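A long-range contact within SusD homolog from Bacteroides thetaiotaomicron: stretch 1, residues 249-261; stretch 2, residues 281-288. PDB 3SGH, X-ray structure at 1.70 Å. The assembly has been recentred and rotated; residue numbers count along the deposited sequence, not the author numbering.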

# COMPACT_ATOMS: atom_id res chain seq x y z
N VAL A 249 17.05 1.44 -4.33
CA VAL A 249 15.89 2.24 -3.95
C VAL A 249 16.31 3.52 -3.27
O VAL A 249 17.25 3.53 -2.49
CB VAL A 249 14.87 1.40 -3.11
CG1 VAL A 249 15.44 1.11 -1.69
CG2 VAL A 249 13.48 2.08 -3.08
N ARG A 250 15.62 4.62 -3.64
CA ARG A 250 15.82 5.92 -3.04
C ARG A 250 14.45 6.58 -2.82
O ARG A 250 13.43 6.07 -3.23
CB ARG A 250 16.73 6.80 -3.90
CG ARG A 250 18.22 6.41 -3.93
CD ARG A 250 18.90 6.67 -2.63
NE ARG A 250 20.29 6.29 -2.53
CZ ARG A 250 20.77 5.12 -2.08
NH1 ARG A 250 19.97 4.12 -1.77
NH2 ARG A 250 22.08 4.93 -2.00
N ALA A 251 14.43 7.73 -2.16
CA ALA A 251 13.22 8.50 -2.00
C ALA A 251 12.73 8.97 -3.39
O ALA A 251 13.51 9.31 -4.27
CB ALA A 251 13.48 9.69 -1.07
N ASN A 252 11.43 9.02 -3.56
CA ASN A 252 10.78 9.42 -4.81
C ASN A 252 10.60 10.94 -4.83
O ASN A 252 10.21 11.57 -3.84
CB ASN A 252 9.44 8.68 -4.93
CG ASN A 252 8.76 8.84 -6.27
OD1 ASN A 252 8.55 9.96 -6.76
ND2 ASN A 252 8.32 7.73 -6.83
N ALA A 253 10.94 11.52 -5.99
CA ALA A 253 10.77 12.93 -6.26
C ALA A 253 9.42 13.48 -5.83
O ALA A 253 9.31 14.62 -5.38
CB ALA A 253 10.89 13.12 -7.80
N CYS A 254 8.38 12.68 -6.04
CA CYS A 254 7.02 13.11 -5.82
C CYS A 254 6.69 13.39 -4.33
O CYS A 254 6.40 14.52 -3.99
CB CYS A 254 6.06 12.06 -6.40
SG CYS A 254 4.33 12.50 -6.26
N LEU A 255 6.80 12.39 -3.45
CA LEU A 255 6.55 12.63 -2.04
C LEU A 255 7.49 13.71 -1.47
O LEU A 255 7.04 14.60 -0.72
CB LEU A 255 6.70 11.35 -1.22
CG LEU A 255 6.37 11.49 0.27
CD1 LEU A 255 4.92 11.93 0.48
CD2 LEU A 255 6.72 10.16 1.02
N VAL A 256 8.77 13.67 -1.81
CA VAL A 256 9.74 14.64 -1.28
C VAL A 256 9.34 16.07 -1.70
O VAL A 256 9.36 17.00 -0.91
CB VAL A 256 11.20 14.33 -1.72
CG1 VAL A 256 12.16 15.41 -1.23
CG2 VAL A 256 11.62 12.89 -1.21
N SER A 257 8.99 16.25 -2.97
CA SER A 257 8.53 17.57 -3.48
C SER A 257 7.25 18.08 -2.82
O SER A 257 7.12 19.29 -2.48
CB SER A 257 8.34 17.52 -5.00
OG SER A 257 9.61 17.35 -5.61
N TYR A 258 6.27 17.22 -2.61
CA TYR A 258 5.09 17.67 -1.87
C TYR A 258 5.52 18.18 -0.47
O TYR A 258 5.13 19.26 -0.02
CB TYR A 258 4.09 16.55 -1.68
CG TYR A 258 3.02 16.37 -2.78
CD1 TYR A 258 3.29 15.78 -3.99
CD2 TYR A 258 1.72 16.77 -2.53
CE1 TYR A 258 2.26 15.57 -4.94
CE2 TYR A 258 0.73 16.57 -3.44
CZ TYR A 258 1.00 15.99 -4.64
OH TYR A 258 -0.04 15.77 -5.51
N MSE A 259 6.32 17.38 0.22
CA MSE A 259 6.78 17.71 1.56
C MSE A 259 7.74 18.91 1.65
O MSE A 259 7.68 19.68 2.62
CB MSE A 259 7.36 16.46 2.19
CG MSE A 259 6.29 15.39 2.43
SE MSE A 259 7.01 13.77 3.19
CE MSE A 259 7.22 14.42 5.03
N ASN A 260 8.56 19.14 0.63
CA ASN A 260 9.41 20.34 0.56
C ASN A 260 8.52 21.61 0.44
O ASN A 260 8.75 22.61 1.12
CB ASN A 260 10.39 20.28 -0.60
CG ASN A 260 11.65 19.46 -0.29
OD1 ASN A 260 12.03 19.29 0.87
ND2 ASN A 260 12.34 19.02 -1.34
N GLY A 261 7.49 21.53 -0.40
CA GLY A 261 6.57 22.65 -0.60
C GLY A 261 5.87 23.01 0.70
O GLY A 261 5.66 24.19 0.98
N GLY A 281 19.55 19.60 2.06
CA GLY A 281 18.14 19.52 1.64
C GLY A 281 17.76 18.10 1.18
O GLY A 281 18.61 17.23 1.06
N TYR A 282 16.47 17.94 0.89
CA TYR A 282 15.87 16.69 0.53
C TYR A 282 15.58 16.75 -0.95
O TYR A 282 14.95 17.68 -1.40
CB TYR A 282 14.58 16.43 1.35
CG TYR A 282 14.87 16.43 2.83
CD1 TYR A 282 15.36 15.29 3.46
CD2 TYR A 282 14.72 17.59 3.59
CE1 TYR A 282 15.69 15.28 4.82
CE2 TYR A 282 15.01 17.58 4.98
CZ TYR A 282 15.50 16.43 5.57
OH TYR A 282 15.79 16.44 6.90
N VAL A 283 16.11 15.78 -1.68
CA VAL A 283 15.93 15.67 -3.13
C VAL A 283 15.66 14.21 -3.48
O VAL A 283 16.52 13.31 -3.28
CB VAL A 283 17.13 16.20 -3.93
CG1 VAL A 283 16.86 16.05 -5.43
CG2 VAL A 283 17.48 17.71 -3.58
N GLY A 284 14.45 13.95 -3.97
CA GLY A 284 14.08 12.61 -4.45
C GLY A 284 14.52 12.33 -5.87
O GLY A 284 15.00 13.24 -6.57
N VAL A 285 14.32 11.09 -6.29
CA VAL A 285 14.63 10.60 -7.63
C VAL A 285 13.37 10.51 -8.46
O VAL A 285 12.37 9.95 -8.01
CB VAL A 285 15.35 9.22 -7.58
CG1 VAL A 285 15.70 8.74 -9.05
CG2 VAL A 285 16.57 9.31 -6.69
N ARG A 286 13.40 11.06 -9.68
CA ARG A 286 12.26 10.94 -10.57
C ARG A 286 12.13 9.47 -11.03
O ARG A 286 13.05 8.93 -11.65
CB ARG A 286 12.41 11.88 -11.76
CG ARG A 286 11.23 11.87 -12.72
CD ARG A 286 10.00 12.65 -12.17
NE ARG A 286 8.89 12.51 -13.10
CZ ARG A 286 8.72 13.19 -14.23
NH1 ARG A 286 9.49 14.19 -14.54
NH2 ARG A 286 7.70 12.88 -15.03
N SER A 287 10.97 8.88 -10.77
CA SER A 287 10.68 7.51 -11.18
C SER A 287 10.33 7.60 -12.65
O SER A 287 9.60 8.52 -13.05
CB SER A 287 9.52 6.95 -10.37
OG SER A 287 9.29 5.61 -10.73
N GLY A 288 10.92 6.75 -13.47
CA GLY A 288 10.67 6.85 -14.89
C GLY A 288 11.41 8.07 -15.47
O GLY A 288 10.83 8.87 -16.21
O HOH W 1 9.01 10.59 -9.33
O HOH W 2 12.69 16.23 -4.53
O HOH W 3 14.73 20.38 1.24

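Val285 gives up more surface to the other stretch than any other residue here, 59 Å², and both of its hydrogen bonds to stretch 1 are made by its backbone. Val285 N donates to Ala251 O at 2.8 Å with an N-H...O angle of 170°, and Val285 O accepts from Ala253 N at 2.9 Å and 171°. Two nearly linear bonds from one residue, reaching the neighbours before and after Asn252, define a single beta bridge between Asn252 and Val285, whose CA atoms lie 4.9 Å apart. Proximity alone would mislead: Ala253 N and Val285 N are 3.4 Å apart, but both are donors. The valine side chain adds a packing contact, Val285 CG2 to Arg250 CB at 3.8 Å.

Ala253, with 55 Å² covered, stands where the bridge meets the first turn of the helix. Its CA is 3.8 Å from Gly284 CA, an approach that leaves no room for a side chain on the glycine: an ideal CB there would point toward stretch 1 and lie 2.5 Å from both Ala253 N and Asn252 C. Just before the helix, Asn252 OD1 caps it by accepting from Cys254 N at 2.8 Å. The same OD1 accepts from water 1 at 2.7 Å, and that water accepts from Ser287 N at 3.0 Å, so the cap is also tied to stretch 2.

Tyr282, covered by 54 Å², meets the helix further along. Its carbonyl, Tyr282 O, accepts from Asn260 ND2 at 2.9 Å and 166°, while water 3 links Tyr282 N (3.0 Å) to Asn260 OD1 (2.9 Å). Both polar ends of the asparagine amide thus serve the tyrosine backbone, one directly and one through water. One turn earlier, Val256 CG1 packs 3.7 Å from Tyr282 CB, adding an apolar contact beside these polar links.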